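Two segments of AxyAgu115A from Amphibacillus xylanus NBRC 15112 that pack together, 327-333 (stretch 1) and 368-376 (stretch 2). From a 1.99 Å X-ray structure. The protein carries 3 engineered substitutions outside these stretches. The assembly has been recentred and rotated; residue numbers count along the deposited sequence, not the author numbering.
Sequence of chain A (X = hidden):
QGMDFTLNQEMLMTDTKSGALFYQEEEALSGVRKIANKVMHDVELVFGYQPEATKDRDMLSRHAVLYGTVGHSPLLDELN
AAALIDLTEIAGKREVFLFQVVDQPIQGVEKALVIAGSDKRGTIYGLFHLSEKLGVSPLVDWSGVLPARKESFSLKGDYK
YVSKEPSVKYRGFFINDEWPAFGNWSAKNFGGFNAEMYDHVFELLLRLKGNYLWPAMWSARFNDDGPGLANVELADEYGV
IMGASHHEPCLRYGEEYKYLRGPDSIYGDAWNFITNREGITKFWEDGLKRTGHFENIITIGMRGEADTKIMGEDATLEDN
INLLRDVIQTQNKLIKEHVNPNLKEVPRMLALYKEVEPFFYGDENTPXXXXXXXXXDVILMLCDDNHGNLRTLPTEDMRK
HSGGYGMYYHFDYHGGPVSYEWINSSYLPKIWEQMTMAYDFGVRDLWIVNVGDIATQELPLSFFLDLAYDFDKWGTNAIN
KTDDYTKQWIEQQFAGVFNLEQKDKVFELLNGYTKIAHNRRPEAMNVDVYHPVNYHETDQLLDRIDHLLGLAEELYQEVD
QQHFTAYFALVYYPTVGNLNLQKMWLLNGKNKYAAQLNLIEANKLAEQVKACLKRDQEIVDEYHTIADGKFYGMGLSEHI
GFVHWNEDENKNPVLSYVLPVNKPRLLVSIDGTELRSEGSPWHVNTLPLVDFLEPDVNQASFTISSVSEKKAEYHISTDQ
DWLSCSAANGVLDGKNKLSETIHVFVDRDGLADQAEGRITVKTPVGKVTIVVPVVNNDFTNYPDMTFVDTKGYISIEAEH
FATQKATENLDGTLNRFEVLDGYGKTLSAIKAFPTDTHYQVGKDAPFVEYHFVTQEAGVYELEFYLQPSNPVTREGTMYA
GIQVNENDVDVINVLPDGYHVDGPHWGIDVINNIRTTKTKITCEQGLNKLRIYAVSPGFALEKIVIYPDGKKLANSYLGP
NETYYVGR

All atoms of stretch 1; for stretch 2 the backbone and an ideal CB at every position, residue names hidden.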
ATOM      1  N   VAL A 327      -3.792  -5.657 -52.414  1.00 55.72           N
ATOM      2  CA  VAL A 327      -2.981  -6.835 -52.149  1.00 59.54           C
ATOM      3  C   VAL A 327      -3.692  -8.101 -52.633  1.00 59.33           C
ATOM      4  O   VAL A 327      -3.169  -8.848 -53.474  1.00 55.70           O
ATOM      5  CB  VAL A 327      -2.638  -6.893 -50.653  1.00 63.06           C
ATOM      6  CG1 VAL A 327      -2.050  -8.221 -50.290  1.00 60.85           C
ATOM      7  CG2 VAL A 327      -1.690  -5.731 -50.278  1.00 63.41           C
ATOM      8  N   ILE A 328      -4.927  -8.322 -52.154  1.00 58.06           N
ATOM      9  CA  ILE A 328      -5.642  -9.571 -52.440  1.00 55.33           C
ATOM     10  C   ILE A 328      -5.813  -9.777 -53.940  1.00 54.51           C
ATOM     11  O   ILE A 328      -5.612 -10.883 -54.468  1.00 55.58           O
ATOM     12  CB  ILE A 328      -7.000  -9.600 -51.701  1.00 53.80           C
ATOM     13  CG1 ILE A 328      -6.769  -9.854 -50.217  1.00 51.42           C
ATOM     14  CG2 ILE A 328      -7.873 -10.673 -52.307  1.00 56.70           C
ATOM     15  CD1 ILE A 328      -7.969  -9.573 -49.245  1.00 50.93           C
ATOM     16  N   GLN A 329      -6.182  -8.722 -54.666  1.00 60.09           N
ATOM     17  CA  GLN A 329      -6.290  -8.859 -56.112  1.00 63.84           C
ATOM     18  C   GLN A 329      -4.977  -9.339 -56.725  1.00 62.63           C
ATOM     19  O   GLN A 329      -4.978 -10.160 -57.655  1.00 62.43           O
ATOM     20  CB  GLN A 329      -6.714  -7.529 -56.729  1.00 75.07           C
ATOM     21  CG  GLN A 329      -8.204  -7.394 -56.959  1.00 77.65           C
ATOM     22  CD  GLN A 329      -8.513  -6.610 -58.208  1.00 79.66           C
ATOM     23  OE1 GLN A 329      -9.438  -6.936 -58.954  1.00 81.74           O
ATOM     24  NE2 GLN A 329      -7.730  -5.564 -58.449  1.00 78.28           N
ATOM     25  N   THR A 330      -3.848  -8.829 -56.219  1.00 62.70           N
ATOM     26  CA  THR A 330      -2.531  -9.236 -56.717  1.00 67.30           C
ATOM     27  C   THR A 330      -2.237 -10.694 -56.368  1.00 58.51           C
ATOM     28  O   THR A 330      -1.785 -11.474 -57.217  1.00 56.71           O
ATOM     29  CB  THR A 330      -1.436  -8.326 -56.127  1.00 70.02           C
ATOM     30  OG1 THR A 330      -1.706  -6.950 -56.432  1.00 73.53           O
ATOM     31  CG2 THR A 330      -0.074  -8.702 -56.680  1.00 68.72           C
ATOM     32  N   GLN A 331      -2.469 -11.068 -55.105  1.00 53.89           N
ATOM     33  CA  GLN A 331      -2.160 -12.419 -54.657  1.00 50.48           C
ATOM     34  C   GLN A 331      -2.945 -13.456 -55.453  1.00 53.45           C
ATOM     35  O   GLN A 331      -2.371 -14.447 -55.928  1.00 53.15           O
ATOM     36  CB  GLN A 331      -2.420 -12.525 -53.158  1.00 48.38           C
ATOM     37  CG  GLN A 331      -1.382 -11.801 -52.294  1.00 45.63           C
ATOM     38  CD  GLN A 331      -1.868 -11.582 -50.889  1.00 47.47           C
ATOM     39  OE1 GLN A 331      -3.070 -11.569 -50.646  1.00 52.65           O
ATOM     40  NE2 GLN A 331      -0.947 -11.386 -49.949  1.00 44.65           N
ATOM     41  N   ASN A 332      -4.241 -13.208 -55.690  1.00 54.53           N
ATOM     42  CA  ASN A 332      -5.026 -14.157 -56.477  1.00 50.50           C
ATOM     43  C   ASN A 332      -4.458 -14.342 -57.868  1.00 54.32           C
ATOM     44  O   ASN A 332      -4.489 -15.454 -58.420  1.00 52.90           O
ATOM     45  CB  ASN A 332      -6.472 -13.701 -56.563  1.00 51.39           C
ATOM     46  CG  ASN A 332      -7.271 -14.123 -55.340  1.00 50.01           C
ATOM     47  OD1 ASN A 332      -6.835 -14.982 -54.554  1.00 46.21           O
ATOM     48  ND2 ASN A 332      -8.431 -13.505 -55.160  1.00 48.04           N
ATOM     49  N   LYS A 333      -3.968 -13.249 -58.463  1.00 52.46           N
ATOM     50  CA  LYS A 333      -3.376 -13.289 -59.808  1.00 53.31           C
ATOM     51  C   LYS A 333      -2.127 -14.166 -59.816  1.00 41.87           C
ATOM     52  O   LYS A 333      -1.941 -14.993 -60.710  1.00 47.09           O
ATOM     53  CB  LYS A 333      -3.035 -11.878 -60.289  1.00 61.90           C
ATOM     54  CG  LYS A 333      -3.224 -11.668 -61.782  1.00 67.71           C
ATOM     55  CD  LYS A 333      -2.191 -10.703 -62.340  1.00 75.20           C
ATOM     56  CE  LYS A 333      -1.928 -10.968 -63.813  1.00 78.80           C
ATOM     57  NZ  LYS A 333      -0.707 -10.264 -64.295  1.00 82.51           N
ATOM     58  N   UNK A 368     -17.266  -1.428 -46.753  1.00117.67           N
ATOM     59  CA  UNK A 368     -16.150  -2.281 -46.353  1.00105.03           C
ATOM     60  C   UNK A 368     -15.788  -3.423 -47.298  1.00 96.27           C
ATOM     61  O   UNK A 368     -16.312  -3.552 -48.414  1.00 91.12           O
ATOM     62  CB  UNK A 368     -16.464  -2.878 -44.980  1.00105.03           C
ATOM     63  N   UNK A 369     -14.875  -4.285 -46.829  1.00 91.39           N
ATOM     64  CA  UNK A 369     -14.300  -5.335 -47.665  1.00 89.08           C
ATOM     65  C   UNK A 369     -15.211  -6.550 -47.825  1.00 87.68           C
ATOM     66  O   UNK A 369     -15.038  -7.314 -48.783  1.00 92.21           O
ATOM     67  CB  UNK A 369     -12.960  -5.781 -47.077  1.00 89.08           C
ATOM     68  N   UNK A 370     -16.182  -6.731 -46.925  1.00 77.50           N
ATOM     69  CA  UNK A 370     -17.091  -7.872 -47.002  1.00 69.44           C
ATOM     70  C   UNK A 370     -17.766  -7.940 -48.368  1.00 62.54           C
ATOM     71  O   UNK A 370     -18.073  -6.912 -48.985  1.00 66.24           O
ATOM     72  CB  UNK A 370     -18.146  -7.790 -45.897  1.00 69.44           C
ATOM     73  N   UNK A 371     -17.980  -9.168 -48.850  1.00 55.62           N
ATOM     74  CA  UNK A 371     -18.661  -9.524 -50.094  1.00 58.52           C
ATOM     75  C   UNK A 371     -17.865  -9.139 -51.332  1.00 66.50           C
ATOM     76  O   UNK A 371     -18.397  -9.225 -52.452  1.00 61.53           O
ATOM     77  CB  UNK A 371     -20.036  -8.855 -50.144  1.00 58.52           C
ATOM     78  N   UNK A 372     -16.606  -8.722 -51.171  1.00 73.22           N
ATOM     79  CA  UNK A 372     -15.732  -8.552 -52.322  1.00 77.86           C
ATOM     80  C   UNK A 372     -15.711  -9.828 -53.158  1.00 76.81           C
ATOM     81  O   UNK A 372     -15.738 -10.944 -52.637  1.00 79.96           O
ATOM     82  CB  UNK A 372     -14.317  -8.180 -51.875  1.00 77.86           C
ATOM     83  N   UNK A 373     -15.669  -9.664 -54.478  1.00 75.50           N
ATOM     84  CA  UNK A 373     -15.616 -10.819 -55.369  1.00 75.20           C
ATOM     85  C   UNK A 373     -14.230 -11.460 -55.385  1.00 68.04           C
ATOM     86  O   UNK A 373     -14.081 -12.597 -55.838  1.00 64.91           O
ATOM     87  CB  UNK A 373     -16.015 -10.407 -56.787  1.00 75.20           C
ATOM     88  N   UNK A 374     -13.277 -10.819 -54.764  1.00 64.05           N
ATOM     89  CA  UNK A 374     -11.994 -11.390 -54.664  1.00 64.84           C
ATOM     90  C   UNK A 374     -11.949 -12.406 -53.507  1.00 62.22           C
ATOM     91  O   UNK A 374     -11.116 -13.261 -53.477  1.00 59.64           O
ATOM     92  CB  UNK A 374     -10.949 -10.287 -54.486  1.00 64.84           C
ATOM     93  N   UNK A 375     -12.882 -12.296 -52.576  1.00 58.65           N
ATOM     94  CA  UNK A 375     -13.022 -13.218 -51.453  1.00 52.80           C
ATOM     95  C   UNK A 375     -13.942 -14.398 -51.748  1.00 53.07           C
ATOM     96  O   UNK A 375     -14.125 -15.260 -50.876  1.00 48.58           O
ATOM     97  CB  UNK A 375     -13.546 -12.461 -50.231  1.00 52.80           C
ATOM     98  N   UNK A 376     -14.479 -14.496 -52.957  1.00 56.85           N
ATOM     99  CA  UNK A 376     -15.296 -15.652 -53.282  1.00 65.99           C
ATOM    100  C   UNK A 376     -14.437 -16.918 -53.258  1.00 59.31           C
ATOM    101  O   UNK A 376     -13.327 -16.947 -53.816  1.00 55.42           O
ATOM    102  CB  UNK A 376     -15.962 -15.475 -54.648  1.00 65.99           C
TER

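Stretch 1 is one helical segment, and the side chains it turns to stretch 2 are Ile328 and Asn332, one turn apart, with Gln329 at their flank.

Position 368 has phi/psi of -71/-172, open to almost any residue, and its ideal CB has nothing of stretch 1 within 5.5 Å. The geometry does not select; the residue is Gly368.

At 369, CA-to-CB points toward stretch 1, yet the ideal CB also finds nothing within 5.5 Å. A side chain must therefore be long to arrive, and what lies ahead is the apolar end of Ile328, so leucine, methionine or phenylalanine would suit. Leu369 is deposited; with chi1 t and chi2 p, its CD2 comes 4.4 Å from Ile328 CD1.

Positions 370 and 371 are the corners of a type II turn from 369 to 372, and both are out of reach of the helix. The first, at -55/144, is compatible with many residues; Ile370 occupies it. The second, at 70/9, has the positive phi that favours glycine, asparagine or aspartate, and Asn371 fits. The turn closes with the N of 372 donating to Leu369 O at 3.2 Å.

Position 372, also out of reach, precedes a backbone that folds back at 373 and 374 (-75/-8 and -82/-20). Serine, threonine, aspartate or asparagine could accept from the amide of 374. Ser372 does so: the N of 374 donates to its OG at 2.9 Å. Position 373 makes no contact, would take most polar residues, and holds Glu373.

Position 374 is the centre of the contact. Its CB points toward the helix, its CA lies 6.4 Å from Gln329 CA, and its ideal CB is 3.8 Å from Ile328 CG2 and 4.1 Å from Asn332 ND2. An acceptor is wanted beside an aliphatic stem: glutamate or glutamine, perhaps aspartate or asparagine. Glu374 supplies both. Its CB rests 3.9 Å from Ile328 CG2 and its CG 3.5 Å from Gln329 CG, while chi1 and chi2, both m, bring OE1 within 2.5 Å of Asn332 ND2, a short hydrogen bond at 158°. Asn332 ND2 also donates to the backbone Glu374 O, at 3.2 Å and 140°.

At 375, CA-to-CB points sideways, so only a side chain that bends back reaches Ile328; leucine or methionine could. Leu375 does, its CD2 4.0 Å from Ile328 CD1.

At 376 CA-to-CB points sideways and the ideal CB has nothing of stretch 1 within 5.5 Å, so many residues would do; Glu376 leads its end away.

Stretch 2 368-376: GLINSEELE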
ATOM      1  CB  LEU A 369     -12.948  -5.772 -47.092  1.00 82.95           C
ATOM      2  CG  LEU A 369     -12.006  -6.528 -48.039  1.00 81.62           C
ATOM      3  CD1 LEU A 369     -12.002  -5.935 -49.456  1.00 74.24           C
ATOM      4  CD2 LEU A 369     -10.591  -6.529 -47.489  1.00 80.53           C
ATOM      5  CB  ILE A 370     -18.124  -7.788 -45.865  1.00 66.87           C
ATOM      6  CG1 ILE A 370     -19.207  -8.864 -45.995  1.00 68.25           C
ATOM      7  CG2 ILE A 370     -18.765  -6.411 -45.821  1.00 65.67           C
ATOM      8  CD1 ILE A 370     -20.024  -9.031 -44.713  1.00 67.09           C
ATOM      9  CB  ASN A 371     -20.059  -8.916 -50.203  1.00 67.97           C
ATOM     10  CG  ASN A 371     -21.160  -9.900 -49.802  1.00 74.74           C
ATOM     11  OD1 ASN A 371     -21.797  -9.725 -48.771  1.00 73.05           O
ATOM     12  ND2 ASN A 371     -21.395 -10.922 -50.628  1.00 76.32           N
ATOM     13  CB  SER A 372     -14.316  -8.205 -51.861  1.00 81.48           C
ATOM     14  OG  SER A 372     -13.368  -8.714 -52.777  1.00 85.63           O
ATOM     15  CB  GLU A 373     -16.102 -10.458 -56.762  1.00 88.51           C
ATOM     16  CG  GLU A 373     -17.385  -9.583 -56.808  1.00102.35           C
ATOM     17  CD  GLU A 373     -17.191  -8.135 -56.345  1.00112.75           C
ATOM     18  OE1 GLU A 373     -17.959  -7.631 -55.483  1.00114.81           O
ATOM     19  OE2 GLU A 373     -16.274  -7.490 -56.894  1.00116.38           O
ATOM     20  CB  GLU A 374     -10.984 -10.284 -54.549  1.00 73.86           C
ATOM     21  CG  GLU A 374     -10.727  -9.630 -55.904  1.00 85.65           C
ATOM     22  CD  GLU A 374     -10.064 -10.607 -56.863  1.00 94.19           C
ATOM     23  OE1 GLU A 374      -9.534 -11.581 -56.362  1.00 97.81           O
ATOM     24  OE2 GLU A 374     -10.069 -10.448 -58.086  1.00 97.79           O
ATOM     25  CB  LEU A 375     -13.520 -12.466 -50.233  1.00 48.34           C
ATOM     26  CG  LEU A 375     -12.520 -11.368 -49.880  1.00 50.63           C
ATOM     27  CD1 LEU A 375     -13.100 -10.540 -48.752  1.00 51.79           C
ATOM     28  CD2 LEU A 375     -11.165 -11.988 -49.464  1.00 45.86           C
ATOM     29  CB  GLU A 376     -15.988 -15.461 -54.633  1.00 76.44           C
ATOM     30  CG  GLU A 376     -17.250 -16.306 -54.755  1.00 91.80           C
ATOM     31  CD  GLU A 376     -17.955 -16.472 -53.407  1.00107.28           C
ATOM     32  OE1 GLU A 376     -17.858 -17.576 -52.820  1.00111.48           O
ATOM     33  OE2 GLU A 376     -18.619 -15.517 -52.943  1.00111.89           O
TER
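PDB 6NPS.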